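Local structure of protein A49R (Vaccinia virus, 4D5T) at residues Ile40-Asn45 with Thr104-Met109; Ala22-Ile27 with Asp130-Ile135. The protein binds the host ubiquitin-ligase subunit BTRC and so stabilises NF-kappa-B inhibitor alpha, keeping p65 in the cytoplasm and blocking NF-kappa-B-dependent gene expression. All blocks are in the same frame, centred on the assembly; numbering follows the deposited sequence. Where two conformers were deposited one is given.

Interaction 1: residues Ile40-Asn45 with Thr104-Met109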
ATOM      1  N   ILE A  40       1.023  -6.528   1.929  1.00 22.94           N
ATOM      2  CA  ILE A  40       2.169  -6.715   1.057  1.00 24.70           C
ATOM      3  C   ILE A  40       2.360  -8.204   0.671  1.00 28.33           C
ATOM      4  O   ILE A  40       2.738  -8.490  -0.483  1.00 25.55           O
ATOM      5  CB  ILE A  40       3.420  -6.115   1.713  1.00 25.15           C
ATOM      6  CG1 ILE A  40       3.305  -4.572   1.640  1.00 25.68           C
ATOM      7  CG2 ILE A  40       4.695  -6.619   1.097  1.00 29.45           C
ATOM      8  CD1 ILE A  40       4.287  -3.886   2.569  1.00 25.90           C
ATOM      9  N   MET A  41       2.075  -9.084   1.617  1.00 27.75           N
ATOM     10  CA  MET A  41       2.211 -10.549   1.426  1.00 31.13           C
ATOM     11  C   MET A  41       0.920 -11.261   0.944  1.00 32.75           C
ATOM     12  O   MET A  41       0.850 -12.484   0.939  1.00 32.74           O
ATOM     13  CB  MET A  41       2.651 -11.210   2.725  1.00 31.29           C
ATOM     14  CG  MET A  41       3.917 -10.616   3.393  1.00 31.36           C
ATOM     15  SD  MET A  41       5.314 -10.650   2.248  1.00 32.90           S
ATOM     16  CE  MET A  41       6.470  -9.679   3.221  1.00 36.86           C
ATOM     17  N   CYS A  42      -0.066 -10.483   0.513  0.64 33.54           N
ATOM     18  CA  CYS A  42      -1.309 -10.975  -0.053  0.64 35.68           C
ATOM     19  C   CYS A  42      -2.102 -11.772   0.950  0.64 36.20           C
ATOM     20  O   CYS A  42      -2.596 -12.866   0.645  0.64 39.87           O
ATOM     21  CB  CYS A  42      -1.038 -11.815  -1.290  0.64 39.54           C
ATOM     22  SG  CYS A  42      -0.691 -10.883  -2.762  0.64 43.65           S
ATOM     23  N   ARG A  43      -2.189 -11.254   2.160  1.00 34.70           N
ATOM     24  CA  ARG A  43      -3.073 -11.746   3.179  1.00 41.05           C
ATOM     25  C   ARG A  43      -3.808 -10.542   3.825  1.00 40.01           C
ATOM     26  O   ARG A  43      -3.831 -10.430   5.029  1.00 43.26           O
ATOM     27  CB  ARG A  43      -2.315 -12.436   4.290  1.00 46.01           C
ATOM     28  CG  ARG A  43      -1.340 -13.485   3.868  1.00 52.90           C
ATOM     29  CD  ARG A  43      -0.666 -14.042   5.119  1.00 57.27           C
ATOM     30  NE  ARG A  43       0.753 -14.231   4.866  1.00 62.81           N
ATOM     31  CZ  ARG A  43       1.738 -13.541   5.429  1.00 63.79           C
ATOM     32  NH1 ARG A  43       1.498 -12.604   6.336  1.00 65.30           N
ATOM     33  NH2 ARG A  43       2.993 -13.807   5.080  1.00 66.14           N
ATOM     34  N   SER A  44      -4.438  -9.712   3.014  1.00 42.68           N
ATOM     35  CA  SER A  44      -5.189  -8.527   3.471  1.00 44.40           C
ATOM     36  C   SER A  44      -6.203  -8.800   4.587  1.00 44.50           C
ATOM     37  O   SER A  44      -6.951  -9.806   4.577  1.00 37.99           O
ATOM     38  CB  SER A  44      -5.989  -7.915   2.323  1.00 43.26           C
ATOM     39  OG  SER A  44      -5.161  -7.461   1.317  1.00 45.69           O
ATOM     40  N   ASN A  45      -6.270  -7.857   5.518  1.00 38.75           N
ATOM     41  CA  ASN A  45      -7.417  -7.772   6.407  1.00 37.35           C
ATOM     42  C   ASN A  45      -8.224  -6.549   6.007  1.00 32.95           C
ATOM     43  O   ASN A  45      -7.892  -5.409   6.431  1.00 28.97           O
ATOM     44  CB  ASN A  45      -6.960  -7.667   7.870  1.00 39.15           C
ATOM     45  CG  ASN A  45      -8.091  -7.286   8.794  1.00 41.95           C
ATOM     46  OD1 ASN A  45      -9.268  -7.491   8.474  1.00 40.93           O
ATOM     47  ND2 ASN A  45      -7.758  -6.721   9.909  1.00 42.73           N
ATOM     48  N   THR A 104       4.333  -1.021  -4.364  1.00 23.92           N
ATOM     49  CA  THR A 104       5.546  -1.547  -5.044  1.00 24.35           C
ATOM     50  C   THR A 104       6.082  -2.795  -4.329  1.00 24.06           C
ATOM     51  O   THR A 104       6.435  -3.808  -4.987  1.00 25.18           O
ATOM     52  CB  THR A 104       6.658  -0.488  -5.097  1.00 25.32           C
ATOM     53  OG1 THR A 104       6.216   0.609  -5.904  1.00 25.96           O
ATOM     54  CG2 THR A 104       7.920  -1.079  -5.750  1.00 27.15           C
ATOM     55  N   LEU A 105       6.109  -2.766  -3.005  1.00 22.03           N
ATOM     56  CA  LEU A 105       6.568  -3.909  -2.235  1.00 22.99           C
ATOM     57  C   LEU A 105       5.640  -5.114  -2.498  1.00 24.29           C
ATOM     58  O   LEU A 105       6.094  -6.270  -2.564  1.00 26.75           O
ATOM     59  CB  LEU A 105       6.692  -3.594  -0.723  1.00 22.41           C
ATOM     60  CG  LEU A 105       7.826  -2.572  -0.451  1.00 23.68           C
ATOM     61  CD1 LEU A 105       7.812  -2.146   0.996  1.00 24.37           C
ATOM     62  CD2 LEU A 105       9.197  -3.019  -0.789  1.00 24.23           C
ATOM     63  N   LYS A 106       4.334  -4.892  -2.587  1.00 24.79           N
ATOM     64  CA  LYS A 106       3.383  -5.953  -2.918  1.00 26.04           C
ATOM     65  C   LYS A 106       3.685  -6.526  -4.300  1.00 25.92           C
ATOM     66  O   LYS A 106       3.751  -7.756  -4.456  1.00 27.78           O
ATOM     67  CB  LYS A 106       1.923  -5.450  -2.821  1.00 25.30           C
ATOM     68  CG  LYS A 106       0.928  -6.526  -3.204  1.00 28.31           C
ATOM     69  CD  LYS A 106      -0.498  -6.167  -2.870  1.00 30.01           C
ATOM     70  CE  LYS A 106      -1.377  -7.310  -3.415  1.00 36.18           C
ATOM     71  NZ  LYS A 106      -2.735  -7.307  -2.906  1.00 40.12           N
ATOM     72  N   TYR A 107       3.999  -5.681  -5.280  1.00 26.94           N
ATOM     73  CA  TYR A 107       4.380  -6.238  -6.594  1.00 28.94           C
ATOM     74  C   TYR A 107       5.611  -7.127  -6.492  1.00 30.78           C
ATOM     75  O   TYR A 107       5.739  -8.177  -7.167  1.00 35.16           O
ATOM     76  CB  TYR A 107       4.654  -5.157  -7.629  1.00 29.19           C
ATOM     77  CG  TYR A 107       3.544  -4.238  -7.989  1.00 30.27           C
ATOM     78  CD1 TYR A 107       2.231  -4.696  -8.218  1.00 30.60           C
ATOM     79  CD2 TYR A 107       3.813  -2.895  -8.230  1.00 32.83           C
ATOM     80  CE1 TYR A 107       1.204  -3.820  -8.566  1.00 31.25           C
ATOM     81  CE2 TYR A 107       2.785  -2.021  -8.569  1.00 34.17           C
ATOM     82  CZ  TYR A 107       1.501  -2.504  -8.768  1.00 31.72           C
ATOM     83  OH  TYR A 107       0.551  -1.622  -9.186  1.00 37.01           O
ATOM     84  N   ILE A 108       6.595  -6.676  -5.714  1.00 32.54           N
ATOM     85  CA  ILE A 108       7.866  -7.379  -5.588  1.00 31.23           C
ATOM     86  C   ILE A 108       7.652  -8.708  -4.871  1.00 30.29           C
ATOM     87  O   ILE A 108       8.178  -9.751  -5.317  1.00 30.38           O
ATOM     88  CB  ILE A 108       8.925  -6.554  -4.851  1.00 30.57           C
ATOM     89  CG1 ILE A 108       9.314  -5.329  -5.679  1.00 32.60           C
ATOM     90  CG2 ILE A 108      10.165  -7.415  -4.552  1.00 31.41           C
ATOM     91  CD1 ILE A 108      10.258  -4.442  -4.927  1.00 31.83           C
ATOM     92  N   MET A 109       6.799  -8.706  -3.849  1.00 29.10           N
ATOM     93  CA  MET A 109       6.427  -9.963  -3.147  1.00 29.95           C
ATOM     94  C   MET A 109       5.521 -10.888  -3.963  1.00 29.92           C
ATOM     95  O   MET A 109       5.402 -12.078  -3.652  1.00 29.46           O
ATOM     96  CB  MET A 109       5.771  -9.674  -1.798  1.00 30.11           C
ATOM     97  CG  MET A 109       6.675  -9.009  -0.754  1.00 31.17           C
ATOM     98  SD  MET A 109       8.156  -9.877  -0.283  1.00 30.43           S
ATOM     99  CE  MET A 109       9.331  -9.317  -1.452  1.00 28.15           C
TER
HETATM  100  O   HOH W   1      -3.150  -8.027  -0.419  1.00 36.95           O
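Lys106 runs past the carbonyl of Ile40 and on toward the loop that follows it. Lys106 CA donates a C-H...O contact to Ile40 O at 3.6 Å, with an angle of 157° at the hydrogen, and CB and CG stay beside the same oxygen. CG stands anti to the backbone N (chi1 178°), and the chain is extended beyond CG. Lys106 CE lies 3.7 Å from Cys42 SG in one of two cysteine conformers, so this contact is doubtful. At the tip, Lys106 NZ donates to a water, 2.6 Å away, that also pairs with Ser44 OG. Away from the amine, the contact is apolar. Ile40 CG2 meets Met109 CG at 3.6 Å and Leu105 CB at 4.1 Å. Met41 and Met109 lie side by side, Met41 SD 3.7 Å from Met109 CG, and the Met109 chain bends so that its own sulfur also lies near Met41 SD and CE. Cys42, with positive phi, is the C' residue of the Schellman motif that ends helix 29-40. Phe39 and Tyr58 each make a cation-pi contact with Lys106. The end of helix 29-40 thus packs on the last turns of helix 95-109, while helix 112-126 touches Ile40, Met41 and Met109.

Interaction 2: residues Ala22-Ile27 with Asp130-Ile135. With SO4 (sulfate ion), chain I.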
ATOM      1  N   ALA A  22     -12.085   8.422  10.140  1.00 28.78           N
ATOM      2  CA  ALA A  22     -12.993   8.127  11.291  1.00 29.32           C
ATOM      3  C   ALA A  22     -12.474   7.032  12.224  1.00 29.72           C
ATOM      4  O   ALA A  22     -12.713   7.075  13.423  1.00 29.26           O
ATOM      5  CB  ALA A  22     -14.347   7.718  10.746  1.00 31.30           C
ATOM      6  N   LYS A  23     -11.659   6.106  11.707  1.00 28.35           N
ATOM      7  CA  LYS A  23     -11.218   4.952  12.486  1.00 28.80           C
ATOM      8  C   LYS A  23      -9.724   4.880  12.849  1.00 28.42           C
ATOM      9  O   LYS A  23      -9.361   4.085  13.699  1.00 27.86           O
ATOM     10  CB  LYS A  23     -11.608   3.645  11.803  1.00 29.78           C
ATOM     11  CG  LYS A  23     -13.101   3.461  11.547  1.00 33.18           C
ATOM     12  CD  LYS A  23     -13.935   3.370  12.805  1.00 35.16           C
ATOM     13  CE  LYS A  23     -15.366   3.054  12.449  1.00 37.91           C
ATOM     14  NZ  LYS A  23     -16.318   3.309  13.572  1.00 42.85           N
ATOM     15  N   ILE A  24      -8.868   5.707  12.242  1.00 28.75           N
ATOM     16  CA  ILE A  24      -7.380   5.489  12.351  1.00 30.56           C
ATOM     17  C   ILE A  24      -6.942   5.573  13.844  1.00 28.60           C
ATOM     18  O   ILE A  24      -6.020   4.891  14.197  1.00 24.93           O
ATOM     19  CB  ILE A  24      -6.554   6.354  11.302  1.00 36.10           C
ATOM     20  CG1 ILE A  24      -5.053   5.929  11.126  1.00 38.72           C
ATOM     21  CG2 ILE A  24      -6.682   7.786  11.561  1.00 36.79           C
ATOM     22  CD1 ILE A  24      -4.839   4.546  10.504  1.00 40.94           C
ATOM     23  N   GLU A  25      -7.645   6.358  14.702  1.00 27.56           N
ATOM     24  CA  GLU A  25      -7.296   6.371  16.159  1.00 28.77           C
ATOM     25  C   GLU A  25      -7.612   5.095  16.925  1.00 30.81           C
ATOM     26  O   GLU A  25      -7.028   4.887  17.965  1.00 35.41           O
ATOM     27  CB  GLU A  25      -7.938   7.533  16.903  1.00 31.30           C
ATOM     28  CG  GLU A  25      -7.750   8.823  16.178  1.00 32.01           C
ATOM     29  CD  GLU A  25      -6.289   9.167  15.882  1.00 33.97           C
ATOM     30  OE1 GLU A  25      -5.398   8.739  16.642  1.00 39.46           O
ATOM     31  OE2 GLU A  25      -6.001   9.868  14.875  1.00 37.69           O
ATOM     32  N   THR A  26      -8.501   4.257  16.401  1.00 30.07           N
ATOM     33  CA  THR A  26      -8.903   3.033  17.053  1.00 33.73           C
ATOM     34  C   THR A  26      -7.959   1.897  16.683  1.00 35.45           C
ATOM     35  O   THR A  26      -8.108   0.808  17.231  1.00 35.25           O
ATOM     36  CB  THR A  26     -10.331   2.655  16.680  1.00 32.16           C
ATOM     37  OG1 THR A  26     -10.413   2.287  15.300  1.00 30.83           O
ATOM     38  CG2 THR A  26     -11.287   3.875  16.868  1.00 34.08           C
ATOM     39  N   ILE A  27      -7.005   2.132  15.782  1.00 31.37           N
ATOM     40  CA  ILE A  27      -6.102   1.069  15.432  1.00 36.46           C
ATOM     41  C   ILE A  27      -4.696   1.268  16.025  1.00 32.75           C
ATOM     42  O   ILE A  27      -4.000   2.246  15.750  1.00 37.23           O
ATOM     43  CB  ILE A  27      -5.938   1.003  13.941  1.00 38.75           C
ATOM     44  CG1 ILE A  27      -7.314   1.012  13.275  1.00 45.52           C
ATOM     45  CG2 ILE A  27      -5.151  -0.234  13.575  1.00 40.26           C
ATOM     46  CD1 ILE A  27      -7.279   1.289  11.784  1.00 45.25           C
ATOM     47  N   ASP A 130       6.111   4.351  11.777  1.00 22.57           N
ATOM     48  CA  ASP A 130       5.088   5.089  12.513  1.00 24.34           C
ATOM     49  C   ASP A 130       4.462   6.128  11.603  1.00 24.16           C
ATOM     50  O   ASP A 130       4.847   7.282  11.564  1.00 24.33           O
ATOM     51  CB  ASP A 130       5.718   5.726  13.720  1.00 32.30           C
ATOM     52  CG  ASP A 130       4.730   6.559  14.522  1.00 34.83           C
ATOM     53  OD1 ASP A 130       3.448   6.414  14.301  1.00 46.16           O
ATOM     54  OD2 ASP A 130       5.350   7.335  15.327  1.00 48.41           O
ATOM     55  N   ILE A 131       3.461   5.733  10.881  1.00 24.43           N
ATOM     56  CA  ILE A 131       2.879   6.565   9.826  1.00 23.48           C
ATOM     57  C   ILE A 131       1.476   7.099  10.103  1.00 22.44           C
ATOM     58  O   ILE A 131       0.799   7.597   9.185  1.00 22.39           O
ATOM     59  CB  ILE A 131       2.927   5.857   8.432  1.00 23.31           C
ATOM     60  CG1 ILE A 131       2.090   4.546   8.351  1.00 22.37           C
ATOM     61  CG2 ILE A 131       4.373   5.578   8.017  1.00 23.39           C
ATOM     62  CD1 ILE A 131       1.917   4.010   6.929  1.00 21.85           C
ATOM     63  N   LYS A 132       0.926   6.861  11.275  1.00 22.21           N
ATOM     64  CA  LYS A 132      -0.441   7.283  11.551  1.00 23.02           C
ATOM     65  C   LYS A 132      -0.647   8.831  11.279  1.00 22.98           C
ATOM     66  O   LYS A 132      -1.668   9.209  10.726  1.00 23.74           O
ATOM     67  CB  LYS A 132      -0.892   6.893  12.994  1.00 26.60           C
ATOM     68  CG  LYS A 132      -1.234   5.404  13.133  1.00 28.63           C
ATOM     69  CD  LYS A 132      -1.529   4.915  14.569  1.00 31.13           C
ATOM     70  CE  LYS A 132      -2.851   5.359  15.089  1.00 30.79           C
ATOM     71  NZ  LYS A 132      -3.120   4.624  16.359  1.00 28.94           N
ATOM     72  N   GLN A 133       0.291   9.696  11.669  1.00 22.31           N
ATOM     73  CA  GLN A 133       0.114  11.134  11.442  1.00 22.34           C
ATOM     74  C   GLN A 133       0.151  11.511   9.982  1.00 22.99           C
ATOM     75  O   GLN A 133      -0.626  12.339   9.532  1.00 21.85           O
ATOM     76  CB  GLN A 133       1.147  11.935  12.196  1.00 23.49           C
ATOM     77  CG  GLN A 133       1.128  13.411  11.834  1.00 24.08           C
ATOM     78  CD  GLN A 133      -0.145  14.134  12.233  1.00 26.37           C
ATOM     79  OE1 GLN A 133      -0.938  13.658  13.050  1.00 27.64           O
ATOM     80  NE2 GLN A 133      -0.349  15.310  11.624  1.00 25.98           N
ATOM     81  N   VAL A 134       1.013  10.834   9.228  1.00 21.73           N
ATOM     82  CA  VAL A 134       1.052  11.098   7.814  1.00 22.91           C
ATOM     83  C   VAL A 134      -0.264  10.610   7.158  1.00 21.49           C
ATOM     84  O   VAL A 134      -0.730  11.240   6.223  1.00 23.16           O
ATOM     85  CB  VAL A 134       2.265  10.402   7.177  1.00 23.94           C
ATOM     86  CG1 VAL A 134       2.390  10.852   5.768  1.00 24.07           C
ATOM     87  CG2 VAL A 134       3.498  10.849   7.903  1.00 30.29           C
ATOM     88  N   ILE A 135      -0.850   9.515   7.615  1.00 21.28           N
ATOM     89  CA  ILE A 135      -2.159   9.082   7.056  1.00 21.88           C
ATOM     90  C   ILE A 135      -3.238  10.190   7.397  1.00 22.36           C
ATOM     91  O   ILE A 135      -3.939  10.629   6.516  1.00 20.62           O
ATOM     92  CB  ILE A 135      -2.568   7.703   7.592  1.00 21.73           C
ATOM     93  CG1 ILE A 135      -1.580   6.598   7.048  1.00 20.51           C
ATOM     94  CG2 ILE A 135      -3.980   7.250   7.196  1.00 24.35           C
ATOM     95  CD1 ILE A 135      -1.622   5.247   7.713  1.00 21.39           C
TER
HETATM   96  S   SO4 I1000      -0.461   4.096  18.936  0.80 42.09           S
HETATM   97  O1  SO4 I1000      -0.662   2.630  19.105  0.80 34.43           O
HETATM   98  O2  SO4 I1000      -1.196   4.915  19.910  0.80 40.16           O
HETATM   99  O3  SO4 I1000      -0.849   4.422  17.587  0.80 36.60           O
HETATM  100  O4  SO4 I1000       0.974   4.392  19.099  0.80 39.65           O
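Lys132 lays its aliphatic chain against Ile24, its CG 4.3 Å from Ile24 CG1 and its CE 3.3 Å from Ile24 O. The chain then bends at chi3 (74°), which turns CE out of the extended line. Lys132 NZ donates to Ile27 O at 2.6 Å, from a position tilted 30° out of the carbonyl plane, with a C=O...N angle of 150°. Lys132 NZ also donates to O3 of a sulfate ion, again at 2.6 Å, and the ion takes a further hydrogen bond from Asn29 N. One ammonium group therefore holds a loop carbonyl and an anion together. The sulfate probably comes from the crystallisation liquor. Glu25 OE1 lies 4.7 Å from Lys132 NZ, not in contact; the carboxylate forms its salt bridge with Arg136 through OE2. Deeper in, Ile24 CG1 also touches Ile135 CG2 at 4.3 Å, and both isoleucines are buried. The arrangement joins the C-terminal end of helix 9-23 and the residues that follow to the first turn of helix 132-150, with Asn29 and Leu32 of helix 29-40 touching Lys132. It is thus a contact between two helix ends of an all-helical protein of the Bcl-2 family.

Interactions 1 and 2 lie on opposite sides of the chain's centre, with their own centres 20 Å apart and their nearest atoms about 8 Å apart, so they do not touch. In sequence, both segments of interaction 1 fall between those of interaction 2. Helix 29-40 connects them: its beginning, at Asn29 and Leu32, meets Lys132, and its end enters interaction 1 at Ile40. Helix 95-109 also serves both, since Leu95 packs on Ile135 while its last turns face Ile40. Each contact has a lysine whose amine finds a partner at a loop, through water in interaction 1 and directly in interaction 2. The sulfate belongs to interaction 2 alone.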